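Long-range contact in EpsJ (Vibrio vulnificus, PDB 2RET), which is a pseudopilin of the type 2 secretion system that pairs with the pseudopilin EpsI and probably forms part of the tip of the pseudopilus: residues B[21-33]-B[151-165]. Residues are numbered along the deposited sequence; the frame is centred on the assembly and turned at random. Where two conformers were deposited one is given.
Sequences LQRALVMMDSDFR and VELTLKDYGKIARTY
Y165 lies against F32, near the C-terminal end of helix 10-32, with F32 CB seated over the centre of its ring, a CH-pi contact of 3.5 Å to the centroid. The F32 ring is nearly parallel to that of Y165 (18°) but displaced from it, centroids 5.3 Å apart, with little face-to-face overlap; V151 CG2 covers one F32 face, 3.8 Å from its centroid. R33 CG brushes Y165 CD1.

The polar contacts converge on D29 OD1. In the conformer described, R163, its chain folded back at chi2 and chi3, donates NH1 to the syn lone pair of OD1 at 3.0 Å, while the extended R33 brings NE to the same oxygen from above the carboxylate plane, also at 3.0 Å. The carboxylate thereby bridges two guanidinium groups and probably offsets their like charges. R163 NH2 bonds T164 O and N23 of the neighbouring EpsI chain. Water links Y165 OH to L25 O.

Apolar side chains fill the remainder. Selenomethionine M28 points its selenium at L153 CD1 (3.9 Å), and a bend at chi3 (49°) carries CE tightly against V151 CG1. Two turns earlier, L21 divides its methyls, CD1 meeting I161 CD1 tip to tip and CD2 reaching L155 CD1 (4.2 Å).

This is the pilin-type packing of an N-terminal helix on antiparallel sheet, here the hairpin of strands 148-155 and 159-166. F68 and Y90 extend the aromatic cluster around F32, strand 114-119 packs against L21, A24 and M27, and EpsI lies along edge strand 159-166.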
ATOM      1  N   LEU B  21     -22.881  -3.859  26.057  1.00 13.51           N
ATOM      2  CA  LEU B  21     -22.103  -2.659  25.799  1.00 13.74           C
ATOM      3  C   LEU B  21     -20.777  -2.950  25.140  1.00 13.67           C
ATOM      4  O   LEU B  21     -20.379  -2.277  24.236  1.00 12.86           O
ATOM      5  CB  LEU B  21     -21.850  -1.931  27.112  1.00 14.32           C
ATOM      6  CG  LEU B  21     -21.133  -0.588  27.062  1.00 15.41           C
ATOM      7  CD1 LEU B  21     -21.678   0.309  25.903  1.00 15.51           C
ATOM      8  CD2 LEU B  21     -21.237   0.117  28.438  1.00 17.36           C
ATOM      9  N   GLN B  22     -20.078  -3.957  25.620  1.00 14.45           N
ATOM     10  CA  GLN B  22     -18.846  -4.424  24.966  1.00 15.15           C
ATOM     11  C   GLN B  22     -19.101  -4.740  23.488  1.00 14.82           C
ATOM     12  O   GLN B  22     -18.338  -4.342  22.637  1.00 14.12           O
ATOM     13  CB  GLN B  22     -18.328  -5.672  25.697  1.00 15.86           C
ATOM     14  CG  GLN B  22     -16.833  -5.795  25.901  1.00 19.56           C
ATOM     15  CD  GLN B  22     -16.474  -6.977  26.852  1.00 25.84           C
ATOM     16  OE1 GLN B  22     -17.105  -7.170  27.914  1.00 27.60           O
ATOM     17  NE2 GLN B  22     -15.453  -7.761  26.471  1.00 28.77           N
ATOM     18  N   ARG B  23     -20.178  -5.474  23.201  1.00 15.00           N
ATOM     19  CA  ARG B  23     -20.574  -5.771  21.831  1.00 15.30           C
ATOM     20  C   ARG B  23     -20.821  -4.546  20.978  1.00 14.64           C
ATOM     21  O   ARG B  23     -20.367  -4.489  19.844  1.00 14.15           O
ATOM     22  CB  ARG B  23     -21.800  -6.687  21.778  1.00 15.32           C
ATOM     23  CG  ARG B  23     -21.454  -8.128  21.934  1.00 18.94           C
ATOM     24  CD  ARG B  23     -22.580  -9.024  21.502  1.00 21.73           C
ATOM     25  NE  ARG B  23     -23.778  -8.720  22.243  1.00 24.77           N
ATOM     26  CZ  ARG B  23     -24.074  -9.213  23.443  1.00 28.17           C
ATOM     27  NH1 ARG B  23     -23.264 -10.069  24.077  1.00 30.03           N
ATOM     28  NH2 ARG B  23     -25.196  -8.835  24.019  1.00 28.95           N
ATOM     29  N   ALA B  24     -21.571  -3.596  21.520  1.00 15.18           N
ATOM     30  CA  ALA B  24     -21.827  -2.309  20.869  1.00 15.04           C
ATOM     31  C   ALA B  24     -20.534  -1.575  20.528  1.00 14.90           C
ATOM     32  O   ALA B  24     -20.399  -1.061  19.442  1.00 14.16           O
ATOM     33  CB  ALA B  24     -22.740  -1.433  21.740  1.00 14.38           C
ATOM     34  N   LEU B  25     -19.574  -1.561  21.450  1.00 15.40           N
ATOM     35  CA  LEU B  25     -18.341  -0.796  21.277  1.00 15.09           C
ATOM     36  C   LEU B  25     -17.462  -1.416  20.215  1.00 15.20           C
ATOM     37  O   LEU B  25     -16.761  -0.704  19.488  1.00 14.75           O
ATOM     38  CB  LEU B  25     -17.555  -0.706  22.596  1.00 15.28           C
ATOM     39  CG  LEU B  25     -18.090   0.211  23.718  1.00 16.70           C
ATOM     40  CD1 LEU B  25     -17.227   0.096  24.941  1.00 16.85           C
ATOM     41  CD2 LEU B  25     -18.162   1.646  23.270  1.00 14.85           C
ATOM     42  N   VAL B  26     -17.456  -2.747  20.159  1.00 14.49           N
ATOM     43  CA  VAL B  26     -16.711  -3.462  19.127  1.00 14.76           C
ATOM     44  C   VAL B  26     -17.231  -3.103  17.749  1.00 15.35           C
ATOM     45  O   VAL B  26     -16.465  -2.786  16.865  1.00 15.68           O
ATOM     46  CB  VAL B  26     -16.712  -5.023  19.361  1.00 14.85           C
ATOM     47  CG1 VAL B  26     -16.221  -5.813  18.115  1.00 12.43           C
ATOM     48  CG2 VAL B  26     -15.878  -5.354  20.561  1.00 12.74           C
HETATM   49  N   MSE B  27     -18.542  -3.156  17.579  1.00 16.75           N
HETATM   50  CA  MSE B  27     -19.211  -2.757  16.331  1.00 17.69           C
HETATM   51  C   MSE B  27     -18.925  -1.318  15.902  1.00 16.34           C
HETATM   52  O   MSE B  27     -18.625  -1.048  14.745  1.00 15.65           O
HETATM   53  CB  MSE B  27     -20.708  -2.978  16.470  1.00 18.40           C
HETATM   54  CG  MSE B  27     -21.473  -2.737  15.173  1.00 25.93           C
HETATM   55 SE   MSE B  27     -21.196  -4.157  13.831  1.00 45.32          SE
HETATM   56  CE  MSE B  27     -22.745  -5.237  14.481  1.00 38.38           C
HETATM   57  N   MSE B  28     -19.011  -0.406  16.840  1.00 16.53           N
HETATM   58  CA  MSE B  28     -18.712   1.012  16.594  1.00 18.18           C
HETATM   59  C   MSE B  28     -17.262   1.280  16.294  1.00 17.54           C
HETATM   60  O   MSE B  28     -16.952   2.157  15.497  1.00 18.38           O
HETATM   61  CB  MSE B  28     -19.093   1.847  17.796  1.00 18.33           C
HETATM   62  CG  MSE B  28     -20.553   1.750  18.120  1.00 22.72           C
HETATM   63 SE   MSE B  28     -21.011   2.798  19.705  1.00 34.55          SE
HETATM   64  CE  MSE B  28     -20.165   4.510  19.277  1.00 26.25           C
ATOM     65  N   ASP B  29     -16.377   0.524  16.928  1.00 17.24           N
ATOM     66  CA  ASP B  29     -14.946   0.590  16.631  1.00 17.20           C
ATOM     67  C   ASP B  29     -14.736   0.162  15.202  1.00 16.70           C
ATOM     68  O   ASP B  29     -13.967   0.794  14.463  1.00 16.98           O
ATOM     69  CB  ASP B  29     -14.112  -0.322  17.553  1.00 17.07           C
ATOM     70  CG  ASP B  29     -13.408   0.428  18.688  1.00 18.37           C
ATOM     71  OD1 ASP B  29     -13.168   1.624  18.582  1.00 19.80           O
ATOM     72  OD2 ASP B  29     -12.993  -0.203  19.684  1.00 18.69           O
ATOM     73  N   SER B  30     -15.415  -0.907  14.807  1.00 16.14           N
ATOM     74  CA  SER B  30     -15.238  -1.441  13.460  1.00 16.51           C
ATOM     75  C   SER B  30     -15.647  -0.405  12.412  1.00 15.79           C
ATOM     76  O   SER B  30     -14.995  -0.304  11.377  1.00 16.89           O
ATOM     77  CB  SER B  30     -15.995  -2.767  13.254  1.00 16.25           C
ATOM     78  OG  SER B  30     -17.425  -2.592  13.115  1.00 18.43           O
ATOM     79  N   ASP B  31     -16.709   0.351  12.694  1.00 14.58           N
ATOM     80  CA  ASP B  31     -17.296   1.290  11.734  1.00 14.21           C
ATOM     81  C   ASP B  31     -16.567   2.636  11.713  1.00 13.16           C
ATOM     82  O   ASP B  31     -16.125   3.095  10.677  1.00 12.25           O
ATOM     83  CB  ASP B  31     -18.781   1.545  12.027  1.00 13.93           C
ATOM     84  CG  ASP B  31     -19.680   0.385  11.664  1.00 14.50           C
ATOM     85  OD1 ASP B  31     -19.354  -0.425  10.764  1.00 13.08           O
ATOM     86  OD2 ASP B  31     -20.774   0.293  12.279  1.00 14.67           O
ATOM     87  N   PHE B  32     -16.474   3.266  12.867  1.00 13.39           N
ATOM     88  CA  PHE B  32     -15.936   4.595  12.959  1.00 13.40           C
ATOM     89  C   PHE B  32     -14.420   4.675  12.741  1.00 14.60           C
ATOM     90  O   PHE B  32     -13.898   5.754  12.381  1.00 15.96           O
ATOM     91  CB  PHE B  32     -16.334   5.236  14.275  1.00 13.63           C
ATOM     92  CG  PHE B  32     -17.764   5.626  14.340  1.00 11.97           C
ATOM     93  CD1 PHE B  32     -18.191   6.796  13.762  1.00 11.21           C
ATOM     94  CD2 PHE B  32     -18.681   4.847  15.025  1.00 12.06           C
ATOM     95  CE1 PHE B  32     -19.521   7.168  13.825  1.00 12.55           C
ATOM     96  CE2 PHE B  32     -20.021   5.195  15.057  1.00 12.42           C
ATOM     97  CZ  PHE B  32     -20.441   6.368  14.458  1.00 10.09           C
ATOM     98  N   ARG B  33     -13.707   3.576  12.959  1.00 14.72           N
ATOM     99  CA  ARG B  33     -12.294   3.548  12.628  1.00 16.00           C
ATOM    100  C   ARG B  33     -12.016   3.295  11.125  1.00 16.51           C
ATOM    101  O   ARG B  33     -10.879   3.461  10.679  1.00 16.94           O
ATOM    102  CB  ARG B  33     -11.547   2.520  13.479  1.00 15.55           C
ATOM    103  CG  ARG B  33     -11.435   2.861  14.945  1.00 15.36           C
ATOM    104  CD  ARG B  33     -10.805   1.682  15.611  1.00 13.20           C
ATOM    105  NE  ARG B  33     -10.641   1.717  17.060  1.00 12.92           N
ATOM    106  CZ  ARG B  33      -9.570   2.185  17.703  1.00 14.41           C
ATOM    107  NH1 ARG B  33      -8.547   2.722  17.063  1.00 12.64           N
ATOM    108  NH2 ARG B  33      -9.523   2.093  19.024  1.00 16.43           N
ATOM    109  N   VAL B 151     -17.890  10.333  19.269  1.00 13.03           N
ATOM    110  CA  VAL B 151     -19.217   9.775  19.337  1.00 12.69           C
ATOM    111  C   VAL B 151     -19.564   9.616  20.810  1.00 12.37           C
ATOM    112  O   VAL B 151     -18.909   8.878  21.520  1.00 11.10           O
ATOM    113  CB  VAL B 151     -19.286   8.429  18.568  1.00 13.27           C
ATOM    114  CG1 VAL B 151     -20.732   7.841  18.651  1.00 11.36           C
ATOM    115  CG2 VAL B 151     -18.857   8.667  17.104  1.00 10.78           C
ATOM    116  N   GLU B 152     -20.587  10.353  21.255  1.00 13.13           N
ATOM    117  CA  GLU B 152     -21.076  10.268  22.614  1.00 13.98           C
ATOM    118  C   GLU B 152     -22.480   9.653  22.717  1.00 13.48           C
ATOM    119  O   GLU B 152     -23.382  10.055  22.040  1.00 13.48           O
ATOM    120  CB  GLU B 152     -21.077  11.657  23.245  1.00 14.90           C
ATOM    121  CG  GLU B 152     -21.480  11.643  24.714  1.00 17.46           C
ATOM    122  CD  GLU B 152     -21.470  13.029  25.294  1.00 21.93           C
ATOM    123  OE1 GLU B 152     -22.405  13.818  24.964  1.00 22.04           O
ATOM    124  OE2 GLU B 152     -20.505  13.313  26.055  1.00 24.60           O
ATOM    125  N   LEU B 153     -22.623   8.675  23.609  1.00 13.45           N
ATOM    126  CA  LEU B 153     -23.904   8.044  23.952  1.00 12.80           C
ATOM    127  C   LEU B 153     -24.277   8.416  25.374  1.00 11.99           C
ATOM    128  O   LEU B 153     -23.431   8.469  26.241  1.00 12.34           O
ATOM    129  CB  LEU B 153     -23.785   6.517  23.858  1.00 13.07           C
ATOM    130  CG  LEU B 153     -23.260   5.970  22.520  1.00 13.26           C
ATOM    131  CD1 LEU B 153     -23.071   4.472  22.594  1.00 13.27           C
ATOM    132  CD2 LEU B 153     -24.244   6.334  21.442  1.00 10.35           C
ATOM    133  N   THR B 154     -25.555   8.685  25.592  1.00 11.91           N
ATOM    134  CA  THR B 154     -26.124   8.905  26.902  1.00 10.69           C
ATOM    135  C   THR B 154     -26.965   7.651  27.189  1.00 11.39           C
ATOM    136  O   THR B 154     -28.012   7.404  26.557  1.00  9.07           O
ATOM    137  CB  THR B 154     -26.981  10.183  26.927  1.00 11.28           C
ATOM    138  OG1 THR B 154     -26.179  11.288  26.485  1.00  8.75           O
ATOM    139  CG2 THR B 154     -27.611  10.473  28.388  1.00  8.98           C
ATOM    140  N   LEU B 155     -26.439   6.847  28.116  1.00 12.22           N
ATOM    141  CA  LEU B 155     -27.097   5.672  28.613  1.00 13.08           C
ATOM    142  C   LEU B 155     -27.936   6.014  29.857  1.00 13.31           C
ATOM    143  O   LEU B 155     -27.550   6.828  30.688  1.00 14.04           O
ATOM    144  CB  LEU B 155     -26.086   4.576  28.943  1.00 13.14           C
ATOM    145  CG  LEU B 155     -25.019   4.135  27.935  1.00 14.28           C
ATOM    146  CD1 LEU B 155     -24.488   2.724  28.283  1.00 12.74           C
ATOM    147  CD2 LEU B 155     -25.495   4.228  26.500  1.00 16.73           C
ATOM    148  N   LYS B 156     -29.087   5.370  29.960  1.00 13.41           N
ATOM    149  CA  LYS B 156     -30.002   5.524  31.071  1.00 14.09           C
ATOM    150  C   LYS B 156     -29.357   5.203  32.416  1.00 13.26           C
ATOM    151  O   LYS B 156     -29.582   5.879  33.410  1.00 11.73           O
ATOM    152  CB  LYS B 156     -31.208   4.598  30.865  1.00 14.74           C
ATOM    153  CG  LYS B 156     -32.250   5.132  29.869  1.00 17.71           C
ATOM    154  CD  LYS B 156     -33.709   4.958  30.432  1.00 20.48           C
ATOM    155  CE  LYS B 156     -34.663   6.130  30.062  1.00 21.76           C
ATOM    156  NZ  LYS B 156     -35.959   6.136  30.914  1.00 24.12           N
ATOM    157  N   ASP B 157     -28.557   4.153  32.404  1.00 13.06           N
ATOM    158  CA  ASP B 157     -27.889   3.651  33.588  1.00 13.04           C
ATOM    159  C   ASP B 157     -26.501   4.296  33.784  1.00 13.11           C
ATOM    160  O   ASP B 157     -26.209   4.860  34.823  1.00 13.74           O
ATOM    161  CB  ASP B 157     -27.816   2.116  33.570  1.00 12.38           C
ATOM    162  CG  ASP B 157     -27.421   1.525  32.207  1.00 13.74           C
ATOM    163  OD1 ASP B 157     -27.147   2.250  31.226  1.00 15.16           O
ATOM    164  OD2 ASP B 157     -27.407   0.281  32.099  1.00 17.90           O
ATOM    165  N   TYR B 158     -25.655   4.245  32.785  1.00 13.12           N
ATOM    166  CA  TYR B 158     -24.262   4.703  32.949  1.00 13.35           C
ATOM    167  C   TYR B 158     -24.028   6.210  32.708  1.00 12.86           C
ATOM    168  O   TYR B 158     -22.982   6.738  33.096  1.00 11.95           O
ATOM    169  CB  TYR B 158     -23.356   3.843  32.063  1.00 13.32           C
ATOM    170  CG  TYR B 158     -23.224   2.436  32.603  1.00 13.97           C
ATOM    171  CD1 TYR B 158     -22.551   2.202  33.787  1.00 17.69           C
ATOM    172  CD2 TYR B 158     -23.766   1.345  31.940  1.00 17.85           C
ATOM    173  CE1 TYR B 158     -22.418   0.934  34.301  1.00 17.84           C
ATOM    174  CE2 TYR B 158     -23.636   0.042  32.453  1.00 16.95           C
ATOM    175  CZ  TYR B 158     -22.956  -0.148  33.630  1.00 17.99           C
ATOM    176  OH  TYR B 158     -22.800  -1.425  34.184  1.00 18.18           O
ATOM    177  N   GLY B 159     -25.022   6.898  32.132  1.00 12.41           N
ATOM    178  CA  GLY B 159     -24.874   8.302  31.723  1.00 12.20           C
ATOM    179  C   GLY B 159     -24.085   8.435  30.416  1.00 11.99           C
ATOM    180  O   GLY B 159     -24.098   7.538  29.561  1.00 10.91           O
ATOM    181  N   LYS B 160     -23.357   9.536  30.297  1.00 12.27           N
ATOM    182  CA  LYS B 160     -22.550   9.801  29.103  1.00 13.04           C
ATOM    183  C   LYS B 160     -21.254   8.996  29.022  1.00 12.38           C
ATOM    184  O   LYS B 160     -20.450   8.965  29.960  1.00 12.36           O
ATOM    185  CB  LYS B 160     -22.241  11.292  29.003  1.00 13.65           C
ATOM    186  CG  LYS B 160     -23.480  12.151  28.852  1.00 16.26           C
ATOM    187  CD  LYS B 160     -23.143  13.627  28.735  1.00 19.92           C
ATOM    188  CE  LYS B 160     -24.403  14.484  28.812  1.00 21.52           C
ATOM    189  NZ  LYS B 160     -25.286  14.230  27.614  1.00 22.64           N
ATOM    190  N   ILE B 161     -21.056   8.341  27.880  1.00 12.37           N
ATOM    191  CA  ILE B 161     -19.756   7.736  27.531  1.00 12.09           C
ATOM    192  C   ILE B 161     -19.441   8.188  26.087  1.00 12.27           C
ATOM    193  O   ILE B 161     -20.345   8.357  25.282  1.00 12.68           O
ATOM    194  CB  ILE B 161     -19.783   6.188  27.667  1.00 11.14           C
ATOM    195  CG1 ILE B 161     -20.774   5.544  26.668  1.00 13.22           C
ATOM    196  CG2 ILE B 161     -20.225   5.780  29.042  1.00 11.56           C
ATOM    197  CD1 ILE B 161     -20.636   4.020  26.459  1.00 12.47           C
ATOM    198  N   ALA B 162     -18.162   8.336  25.768  1.00 12.58           N
ATOM    199  CA  ALA B 162     -17.729   8.871  24.495  1.00 12.76           C
ATOM    200  C   ALA B 162     -16.518   8.110  23.956  1.00 12.76           C
ATOM    201  O   ALA B 162     -15.659   7.672  24.738  1.00 13.49           O
ATOM    202  CB  ALA B 162     -17.394  10.353  24.635  1.00 12.13           C
ATOM    203  N   ARG B 163     -16.489   7.944  22.632  1.00 12.24           N
ATOM    204  CA  ARG B 163     -15.309   7.429  21.921  0.50 12.17           C
ATOM    205  C   ARG B 163     -14.854   8.385  20.799  1.00 12.07           C
ATOM    206  O   ARG B 163     -15.646   8.871  20.034  1.00 12.72           O
ATOM    207  CB  ARG B 163     -15.547   6.011  21.368  0.50 11.89           C
ATOM    208  CG  ARG B 163     -15.452   4.890  22.426  0.50 10.06           C
ATOM    209  CD  ARG B 163     -14.007   4.570  22.883  0.50  8.38           C
ATOM    210  NE  ARG B 163     -13.260   3.954  21.783  0.50  5.89           N
ATOM    211  CZ  ARG B 163     -12.330   4.543  21.037  0.50  3.15           C
ATOM    212  NH1 ARG B 163     -11.798   3.845  20.039  0.50  4.56           N
ATOM    213  NH2 ARG B 163     -11.923   5.785  21.265  0.50  2.00           N
ATOM    214  N   THR B 164     -13.555   8.645  20.746  1.00 11.93           N
ATOM    215  CA  THR B 164     -12.900   9.472  19.757  1.00 11.77           C
ATOM    216  C   THR B 164     -12.164   8.619  18.747  1.00 11.78           C
ATOM    217  O   THR B 164     -11.357   7.784  19.129  1.00 12.57           O
ATOM    218  CB  THR B 164     -11.821  10.366  20.441  1.00 10.89           C
ATOM    219  OG1 THR B 164     -12.464  11.201  21.419  1.00 13.62           O
ATOM    220  CG2 THR B 164     -11.100  11.242  19.402  1.00  9.49           C
ATOM    221  N   TYR B 165     -12.381   8.891  17.470  1.00 12.22           N
ATOM    222  CA  TYR B 165     -11.830   8.096  16.388  1.00 13.09           C
ATOM    223  C   TYR B 165     -11.161   9.007  15.374  1.00 13.58           C
ATOM    224  O   TYR B 165     -11.693  10.084  15.075  1.00 13.21           O
ATOM    225  CB  TYR B 165     -12.957   7.355  15.667  1.00 14.03           C
ATOM    226  CG  TYR B 165     -13.852   6.512  16.521  1.00 13.62           C
ATOM    227  CD1 TYR B 165     -13.495   5.204  16.849  1.00 14.73           C
ATOM    228  CD2 TYR B 165     -15.081   6.992  16.956  1.00 16.28           C
ATOM    229  CE1 TYR B 165     -14.311   4.416  17.630  1.00 13.52           C
ATOM    230  CE2 TYR B 165     -15.910   6.223  17.729  1.00 14.85           C
ATOM    231  CZ  TYR B 165     -15.535   4.920  18.043  1.00 17.86           C
ATOM    232  OH  TYR B 165     -16.362   4.127  18.784  1.00 17.10           O
TER
HETATM  233  O   HOH W   1     -16.049   1.759  20.245  1.00 34.98           O